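Local coordinates for protein esterase (Staphylococcus aureus subsp. aureus USA300_TCH1516, PDB 3D7R) that is a putative esterase of the alpha/beta hydrolase fold that probably hydrolyses ester bonds, its natural substrate being unknown, at residues Y54-E59 against F106-P111; Q47-F52 against V228-K233. One frame throughout, in Å; residues are numbered along the deposited sequence.

Contact 1: residues Y54-E59 against F106-P111; sequences YKREIE and FNALQP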
loop_
_atom_site.group_PDB
_atom_site.type_symbol
_atom_site.label_atom_id
_atom_site.label_comp_id
_atom_site.label_asym_id
_atom_site.label_seq_id
_atom_site.Cartn_x
_atom_site.Cartn_y
_atom_site.Cartn_z
ATOM N N TYR A 54 -1.220 -19.250 11.860
ATOM C CA TYR A 54 -0.537 -19.597 13.108
ATOM C C TYR A 54 0.772 -18.796 13.271
ATOM O O TYR A 54 0.989 -18.140 14.303
ATOM C CB TYR A 54 -0.236 -21.103 13.171
ATOM C CG TYR A 54 0.574 -21.489 14.399
ATOM C CD1 TYR A 54 -0.067 -21.838 15.589
ATOM C CD2 TYR A 54 1.970 -21.513 14.371
ATOM C CE1 TYR A 54 0.657 -22.206 16.722
ATOM C CE2 TYR A 54 2.711 -21.877 15.509
ATOM C CZ TYR A 54 2.037 -22.222 16.677
ATOM O OH TYR A 54 2.731 -22.583 17.819
ATOM N N LYS A 55 1.626 -18.853 12.252
ATOM C CA LYS A 55 2.888 -18.095 12.236
ATOM C C LYS A 55 2.670 -16.579 12.371
ATOM O O LYS A 55 3.347 -15.913 13.159
ATOM C CB LYS A 55 3.671 -18.386 10.940
ATOM C CG LYS A 55 5.081 -17.800 10.940
ATOM C CD LYS A 55 5.903 -18.262 9.729
ATOM C CE LYS A 55 7.374 -17.854 9.884
ATOM N NZ LYS A 55 7.570 -16.369 9.881
ATOM N N ARG A 56 1.728 -16.035 11.601
ATOM C CA ARG A 56 1.540 -14.573 11.594
ATOM C C ARG A 56 0.982 -14.068 12.932
ATOM O O ARG A 56 1.348 -13.002 13.402
ATOM C CB ARG A 56 0.635 -14.119 10.437
ATOM C CG ARG A 56 1.166 -14.384 9.006
ATOM C CD ARG A 56 2.639 -13.993 8.821
ATOM N NE ARG A 56 2.926 -12.667 9.375
ATOM C CZ ARG A 56 4.147 -12.249 9.708
ATOM N NH1 ARG A 56 5.189 -13.047 9.494
ATOM N NH2 ARG A 56 4.333 -11.031 10.230
ATOM N N GLU A 57 0.095 -14.836 13.553
ATOM C CA GLU A 57 -0.413 -14.426 14.866
ATOM C C GLU A 57 0.748 -14.121 15.837
ATOM O O GLU A 57 0.740 -13.095 16.527
ATOM C CB GLU A 57 -1.330 -15.491 15.473
ATOM C CG GLU A 57 -2.015 -15.015 16.759
ATOM C CD GLU A 57 -2.956 -16.046 17.348
ATOM O OE1 GLU A 57 -3.054 -17.182 16.800
ATOM O OE2 GLU A 57 -3.603 -15.719 18.369
ATOM N N ILE A 58 1.724 -15.029 15.861
ATOM C CA ILE A 58 2.891 -14.974 16.753
ATOM C C ILE A 58 3.853 -13.865 16.341
ATOM O O ILE A 58 4.279 -13.057 17.184
ATOM C CB ILE A 58 3.648 -16.343 16.760
ATOM C CG1 ILE A 58 2.800 -17.416 17.450
ATOM C CG2 ILE A 58 5.004 -16.231 17.460
ATOM C CD1 ILE A 58 3.396 -18.857 17.307
ATOM N N GLU A 59 4.168 -13.809 15.045
ATOM C CA GLU A 59 5.120 -12.829 14.537
ATOM C C GLU A 59 4.592 -11.413 14.646
ATOM O O GLU A 59 5.353 -10.498 14.935
ATOM C CB GLU A 59 5.522 -13.136 13.082
ATOM C CG GLU A 59 6.368 -14.426 12.922
ATOM C CD GLU A 59 7.613 -14.438 13.801
ATOM O OE1 GLU A 59 8.309 -13.398 13.892
ATOM O OE2 GLU A 59 7.898 -15.498 14.397
ATOM N N PHE A 106 -0.704 -7.789 2.620
ATOM C CA PHE A 106 -2.023 -8.448 2.674
ATOM C C PHE A 106 -2.742 -8.348 4.019
ATOM O O PHE A 106 -3.660 -9.118 4.281
ATOM C CB PHE A 106 -1.934 -9.904 2.175
ATOM C CG PHE A 106 -1.040 -10.063 0.969
ATOM C CD1 PHE A 106 -1.493 -9.716 -0.303
ATOM C CD2 PHE A 106 0.271 -10.510 1.122
ATOM C CE1 PHE A 106 -0.643 -9.829 -1.414
ATOM C CE2 PHE A 106 1.135 -10.633 0.014
ATOM C CZ PHE A 106 0.673 -10.296 -1.257
ATOM N N ASN A 107 -2.338 -7.375 4.842
ATOM C CA ASN A 107 -2.871 -7.159 6.202
ATOM C C ASN A 107 -2.523 -8.303 7.145
ATOM O O ASN A 107 -3.183 -8.484 8.179
ATOM C CB ASN A 107 -4.391 -6.881 6.210
ATOM C CG ASN A 107 -4.775 -5.711 5.294
ATOM O OD1 ASN A 107 -4.261 -4.610 5.444
ATOM N ND2 ASN A 107 -5.655 -5.966 4.327
ATOM N N ALA A 108 -1.473 -9.046 6.794
ATOM C CA ALA A 108 -1.007 -10.206 7.561
ATOM C C ALA A 108 0.497 -10.150 7.825
ATOM O O ALA A 108 0.977 -10.637 8.866
ATOM C CB ALA A 108 -1.346 -11.509 6.814
ATOM N N LEU A 109 1.234 -9.606 6.852
ATOM C CA LEU A 109 2.684 -9.427 6.939
ATOM C C LEU A 109 3.056 -8.036 7.438
ATOM O O LEU A 109 2.369 -7.065 7.159
ATOM C CB LEU A 109 3.327 -9.615 5.558
ATOM C CG LEU A 109 3.162 -10.988 4.905
ATOM C CD1 LEU A 109 3.755 -10.952 3.494
ATOM C CD2 LEU A 109 3.830 -12.071 5.767
ATOM N N GLN A 110 4.163 -7.952 8.158
ATOM C CA GLN A 110 4.725 -6.679 8.569
ATOM C C GLN A 110 5.588 -6.145 7.418
ATOM O O GLN A 110 5.734 -6.837 6.375
ATOM C CB GLN A 110 5.549 -6.861 9.857
ATOM C CG GLN A 110 4.749 -7.328 11.069
ATOM C CD GLN A 110 3.764 -6.287 11.626
ATOM O OE1 GLN A 110 3.155 -5.510 10.889
ATOM N NE2 GLN A 110 3.573 -6.317 12.943
ATOM N N PRO A 111 6.134 -4.909 7.556
ATOM C CA PRO A 111 6.977 -4.424 6.468
ATOM C C PRO A 111 8.186 -5.306 6.163
ATOM O O PRO A 111 8.840 -5.834 7.067
ATOM C CB PRO A 111 7.440 -3.045 6.956
ATOM C CG PRO A 111 6.378 -2.619 7.914
ATOM C CD PRO A 111 5.991 -3.895 8.616
HETATM O O HOH W 1 5.946 -7.968 14.356
#
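Arg56 reaches from helix 46-61 to Ala108 in the loop between strand 98-102 and helix 113-126, the place where alpha/beta hydrolases commonly carry part of the oxyanion hole. Its CG lies beside the backbone N (chi1 -63°), and further bends at chi2 and chi3 curl the chain so that the guanidinium stands alongside the loop. NE then donates to Ala108 O at 2.9 Å with an N-H...O angle of 151°. The approach is off the ideal: the donor sits above the carbonyl plane, 38° out of it. Ala108 O also accepts from Asn60 ND2, while Asn60 OD1 takes the NH2 of Arg56; the asparagine, one turn along the helix, therefore joins both partners and should limit rotation of the guanidinium.

Leu109 runs at about a right angle to the arginine and lays CD2 over one guanidinium face, toward its rim, 3.8 Å from Arg56 NE. At the edge, in plane, is Gln110 CG, 3.8 Å from Arg56 NH2. The Gln110 amide, turned by the bend at chi2, gives OE1 to Lys137 NZ and NE2 to a water. That water completes the link, donating to Glu59 O at 2.7 Å and accepting from Gln110 NE2 at 3.2 Å.

Contact 2: residues Q47-F52 against V228-K233; sequences QDVERF and VNEIMK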
loop_
_atom_site.group_PDB
_atom_site.type_symbol
_atom_site.label_atom_id
_atom_site.label_comp_id
_atom_site.label_asym_id
_atom_site.label_seq_id
_atom_site.Cartn_x
_atom_site.Cartn_y
_atom_site.Cartn_z
ATOM N N GLN A 47 -4.293 -26.278 4.663
ATOM C CA GLN A 47 -3.291 -26.592 5.660
ATOM C C GLN A 47 -2.160 -25.534 5.657
ATOM O O GLN A 47 -1.739 -25.076 6.723
ATOM C CB GLN A 47 -2.750 -28.010 5.403
ATOM C CG GLN A 47 -3.743 -29.185 5.658
ATOM C CD GLN A 47 -5.056 -29.167 4.825
ATOM O OE1 GLN A 47 -5.057 -29.013 3.587
ATOM N NE2 GLN A 47 -6.185 -29.351 5.528
ATOM N N ASP A 48 -1.701 -25.133 4.468
ATOM C CA ASP A 48 -0.734 -24.031 4.310
ATOM C C ASP A 48 -1.287 -22.716 4.843
ATOM O O ASP A 48 -0.554 -21.927 5.445
ATOM C CB ASP A 48 -0.352 -23.817 2.838
ATOM C CG ASP A 48 0.677 -24.822 2.330
ATOM O OD1 ASP A 48 1.202 -25.623 3.131
ATOM O OD2 ASP A 48 0.960 -24.803 1.104
ATOM N N VAL A 49 -2.577 -22.479 4.614
ATOM C CA VAL A 49 -3.254 -21.258 5.093
ATOM C C VAL A 49 -3.262 -21.217 6.629
ATOM O O VAL A 49 -2.895 -20.192 7.228
ATOM C CB VAL A 49 -4.694 -21.116 4.482
ATOM C CG1 VAL A 49 -5.453 -19.936 5.068
ATOM C CG2 VAL A 49 -4.601 -20.951 2.967
ATOM N N GLU A 50 -3.656 -22.326 7.249
ATOM C CA GLU A 50 -3.670 -22.443 8.715
ATOM C C GLU A 50 -2.283 -22.202 9.305
ATOM O O GLU A 50 -2.144 -21.410 10.241
ATOM C CB GLU A 50 -4.192 -23.810 9.185
ATOM C CG GLU A 50 -5.647 -24.127 8.824
ATOM C CD GLU A 50 -6.055 -25.570 9.217
ATOM O OE1 GLU A 50 -5.592 -26.068 10.273
ATOM O OE2 GLU A 50 -6.840 -26.205 8.470
ATOM N N ARG A 51 -1.264 -22.852 8.739
ATOM C CA ARG A 51 0.132 -22.692 9.187
ATOM C C ARG A 51 0.623 -21.246 9.087
ATOM O O ARG A 51 1.321 -20.748 9.975
ATOM C CB ARG A 51 1.070 -23.628 8.412
ATOM C CG ARG A 51 0.831 -25.125 8.732
ATOM C CD ARG A 51 1.978 -26.002 8.244
ATOM N NE ARG A 51 1.865 -26.271 6.813
ATOM C CZ ARG A 51 1.438 -27.424 6.301
ATOM N NH1 ARG A 51 1.084 -28.430 7.097
ATOM N NH2 ARG A 51 1.360 -27.573 4.984
ATOM N N PHE A 52 0.255 -20.582 7.994
ATOM C CA PHE A 52 0.524 -19.162 7.802
ATOM C C PHE A 52 -0.127 -18.316 8.893
ATOM O O PHE A 52 0.556 -17.509 9.510
ATOM C CB PHE A 52 0.010 -18.718 6.428
ATOM C CG PHE A 52 0.277 -17.269 6.104
ATOM C CD1 PHE A 52 1.540 -16.864 5.668
ATOM C CD2 PHE A 52 -0.742 -16.324 6.192
ATOM C CE1 PHE A 52 1.801 -15.526 5.328
ATOM C CE2 PHE A 52 -0.500 -14.966 5.852
ATOM C CZ PHE A 52 0.785 -14.573 5.415
ATOM N N VAL A 228 -4.701 -14.464 -1.573
ATOM C CA VAL A 228 -5.332 -13.167 -1.321
ATOM C C VAL A 228 -6.766 -13.363 -0.784
ATOM O O VAL A 228 -7.134 -12.781 0.258
ATOM C CB VAL A 228 -5.267 -12.253 -2.597
ATOM C CG1 VAL A 228 -6.133 -11.003 -2.475
ATOM C CG2 VAL A 228 -3.809 -11.870 -2.903
ATOM N N ASN A 229 -7.558 -14.212 -1.455
ATOM C CA ASN A 229 -8.913 -14.532 -0.967
ATOM C C ASN A 229 -8.903 -14.955 0.508
ATOM O O ASN A 229 -9.610 -14.383 1.348
ATOM C CB ASN A 229 -9.564 -15.658 -1.796
ATOM C CG ASN A 229 -9.946 -15.224 -3.230
ATOM O OD1 ASN A 229 -10.326 -16.063 -4.051
ATOM N ND2 ASN A 229 -9.843 -13.941 -3.526
ATOM N N GLU A 230 -8.087 -15.955 0.825
ATOM C CA GLU A 230 -8.086 -16.549 2.166
ATOM C C GLU A 230 -7.610 -15.556 3.222
ATOM O O GLU A 230 -8.201 -15.429 4.296
ATOM C CB GLU A 230 -7.236 -17.821 2.190
ATOM C CG GLU A 230 -7.835 -18.992 1.400
ATOM C CD GLU A 230 -9.169 -19.470 1.973
ATOM O OE1 GLU A 230 -9.272 -19.751 3.184
ATOM O OE2 GLU A 230 -10.129 -19.551 1.203
ATOM N N ILE A 231 -6.545 -14.832 2.923
ATOM C CA ILE A 231 -6.050 -13.851 3.894
ATOM C C ILE A 231 -7.080 -12.735 4.110
ATOM O O ILE A 231 -7.392 -12.381 5.244
ATOM C CB ILE A 231 -4.695 -13.273 3.487
ATOM C CG1 ILE A 231 -3.628 -14.375 3.488
ATOM C CG2 ILE A 231 -4.285 -12.115 4.448
ATOM C CD1 ILE A 231 -2.283 -13.884 2.930
HETATM N N MSE A 232 -7.629 -12.217 3.022
HETATM C CA MSE A 232 -8.599 -11.112 3.099
HETATM C C MSE A 232 -9.917 -11.515 3.753
HETATM O O MSE A 232 -10.521 -10.703 4.467
HETATM C CB MSE A 232 -8.835 -10.471 1.719
HETATM C CG MSE A 232 -7.569 -9.893 1.106
HETATM SE SE MSE A 232 -6.907 -8.379 2.147
HETATM C CE MSE A 232 -8.284 -7.074 1.713
ATOM N N LYS A 233 -10.344 -12.759 3.535
ATOM C CA LYS A 233 -11.515 -13.280 4.201
ATOM C C LYS A 233 -11.319 -13.260 5.718
ATOM O O LYS A 233 -12.221 -12.865 6.458
ATOM C CB LYS A 233 -11.851 -14.700 3.705
ATOM C CG LYS A 233 -12.728 -14.734 2.436
ATOM C CD LYS A 233 -12.790 -16.155 1.825
ATOM C CE LYS A 233 -13.339 -16.134 0.374
ATOM N NZ LYS A 233 -13.110 -17.441 -0.366
#
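Asp48 OD1, on the helical turn that also brings Val49 against Glu230, accepts Arg51 NH2 in a hydrogen-bonded salt bridge at 2.7 Å, with an N-H...O angle of 150°. The nitrogen meets OD1 nearly along the C-O axis, and Lys44 NZ forms a salt bridge to OD2, so two cations share the carboxylate and probably favour its ionised form. This charged cluster belongs to helix 46-61 and its approach; the touch with helix 225-236 itself is made by carbon atoms.

Phe52 provides the nearest meeting. With its CG anti to the backbone N (chi1 -178°), the ring extends toward the other helix and its CE2 comes 3.6 Å from Ile231 CD1. The two side chains cross at about a right angle, and the methyl meets the ring obliquely. Ile231 CG1 follows at 4.0 Å from Phe52 CE2. Phe43 meets the same ring, with the two planes at about 60°.

One turn earlier, both methyls of Val49 rest on one side of the start of the Glu230 chain: CG1 is 4.0 Å from Glu230 CB, and CG2 is 4.1 Å from Glu230 CG. Beyond CG, the glutamate bends at chi2, and its OE2 has a long salt bridge to Lys233 NZ. The result is a small hydrophobic helix-helix interface with charges at its margins, consistent with the helical cap found over the core of hormone-sensitive-lipase-like alpha/beta hydrolases.

In the fold
The two contacts lie about 11 Å apart, centre to centre, and share helix 46-61: contact 2 uses its earlier turns, contact 1 its later ones. Along the chain the order is 47-52, 54-59, 106-111, 228-233, so contact 1 is nested inside the loop that contact 2 closes. They touch at several points, among them Ala108, whose CB lies 3.7 Å from Phe52 CE2 and 3.8 Å from Ile231 CG2. Helix 46-61 thus bridges the loop after strand 98-102 and helix 225-236, which is inserted between strands 195-199 and 259-264. Phe106 N there makes a weak hydrogen bond to Ser173 OG at the turn before helix 173-187, where this fold usually carries its nucleophile elbow, so the shared helix probably lies nearby.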